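Local coordinates for CELL division protein FTSZ homolog 1 (Methanocaldococcus jannaschii, PDB 1W58) that binds and hydrolyses GTP and polymerises in a GTP-dependent manner into the dynamic ring that marks the site of cell division, at the interface of chains A and B. Residues are numbered along the deposited sequence; one frame, centred on the assembly and turned at random. Chains: chain A/B, CELL division protein FTSZ homolog 1.

The interface of chains A and B. Residues chain A 73-74, 86, 93-94; chain B 32-33.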
# COMPACT_ATOMS: atom_id res chain seq x y z
N ALA A 73 -22.08 13.26 -8.06
CA ALA A 73 -21.47 14.29 -8.89
C ALA A 73 -22.15 15.68 -8.85
O ALA A 73 -21.47 16.72 -8.76
CB ALA A 73 -21.39 13.80 -10.31
N GLN A 74 -23.48 15.71 -8.93
CA GLN A 74 -24.20 16.98 -8.93
C GLN A 74 -23.91 17.79 -7.69
O GLN A 74 -23.68 19.01 -7.76
CB GLN A 74 -25.70 16.75 -9.03
CG GLN A 74 -26.16 15.97 -10.26
CD GLN A 74 -26.37 16.86 -11.47
OE1 GLN A 74 -25.50 16.97 -12.35
NE2 GLN A 74 -27.54 17.51 -11.53
N LEU A 86 -14.35 12.99 -6.62
CA LEU A 86 -15.53 12.17 -6.83
C LEU A 86 -15.06 10.78 -6.45
O LEU A 86 -14.20 10.22 -7.12
CB LEU A 86 -15.97 12.20 -8.29
CG LEU A 86 -17.26 11.46 -8.69
CD1 LEU A 86 -18.46 12.17 -8.05
CD2 LEU A 86 -17.39 11.43 -10.24
N ARG A 93 -21.91 5.67 -9.86
CA ARG A 93 -21.28 6.26 -11.04
C ARG A 93 -21.52 7.74 -11.06
O ARG A 93 -22.03 8.27 -12.04
CB ARG A 93 -21.79 5.59 -12.31
CG ARG A 93 -21.26 4.17 -12.49
CD ARG A 93 -21.80 3.50 -13.75
NE ARG A 93 -23.24 3.24 -13.67
CZ ARG A 93 -24.01 2.92 -14.71
NH1 ARG A 93 -23.49 2.83 -15.93
NH2 ARG A 93 -25.31 2.69 -14.53
N GLY A 94 -21.14 8.37 -9.96
CA GLY A 94 -21.33 9.80 -9.80
C GLY A 94 -22.79 10.03 -9.47
O GLY A 94 -23.27 11.15 -9.48
N TYR B 32 -17.36 13.51 -17.08
CA TYR B 32 -17.47 12.16 -16.58
C TYR B 32 -18.91 11.68 -16.70
O TYR B 32 -19.16 10.53 -17.04
CB TYR B 32 -17.05 12.10 -15.11
CG TYR B 32 -17.30 10.74 -14.51
CD1 TYR B 32 -16.45 9.67 -14.79
CD2 TYR B 32 -18.42 10.50 -13.72
CE1 TYR B 32 -16.70 8.41 -14.29
CE2 TYR B 32 -18.69 9.24 -13.22
CZ TYR B 32 -17.82 8.19 -13.51
OH TYR B 32 -18.09 6.93 -13.01
N LEU B 33 -19.86 12.55 -16.39
CA LEU B 33 -21.25 12.15 -16.46
C LEU B 33 -21.66 11.80 -17.90
O LEU B 33 -22.59 11.01 -18.10
CB LEU B 33 -22.15 13.26 -15.89
CG LEU B 33 -22.08 13.44 -14.36
CD1 LEU B 33 -22.91 14.63 -13.95
CD2 LEU B 33 -22.59 12.19 -13.67
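B:Tyr32 and B:Leu33, neighbours at the end of helix 24-33 of chain B, reach chain A through different first torsions. The ring of B:Tyr32 lies anti to its own nitrogen (chi1 174°) and points toward A:Leu86 and the A:Arg93 loop, whereas CG of B:Leu33 is anti to the carbonyl carbon (chi1 -72°), which directs its two methyls toward helix 73-77. The CD2 methyl of A:Leu86, at the end of strand 83-86, rests above the plane of the tyrosine ring, off-centre toward its CD2-CE2 side and 3.8 Å from ring CD2, the two side chains crossing at about a right angle. The A:Arg93 backbone instead meets the ring at its edge: ring CE2 comes within 3.7 Å of the backbone carbonyl O of A:Arg93, whose carbonyl carbon lies in the ring plane. The phenol OH reaches past this carbonyl and packs 3.8 Å from CA of A:Arg93, with CB close by. The arginine thus takes part through its backbone and the root of its side chain, while its guanidinium extends away from the tyrosine. The forked end of B:Leu33 faces CB of A:Ala73, which lies 3.9 Å from CD2 and 4.0 Å from CD1. The bent chain of A:Gln74 brings its amide oxygen OE1, not the amide nitrogen, toward the CD1 methyl at 3.8 Å, a van der Waals contact. An alanine in place of B:Tyr32 would probably leave the CD2 methyl of A:Leu86 and the A:Arg93 backbone without their packing partner and weaken the helix's hold on this surface. The structure alone does not show whether this asymmetric pairing occurs in the polymer, and it may reflect crystal packing; here it holds an N-terminal helix of one FtsZ subunit against the GTPase domain of another.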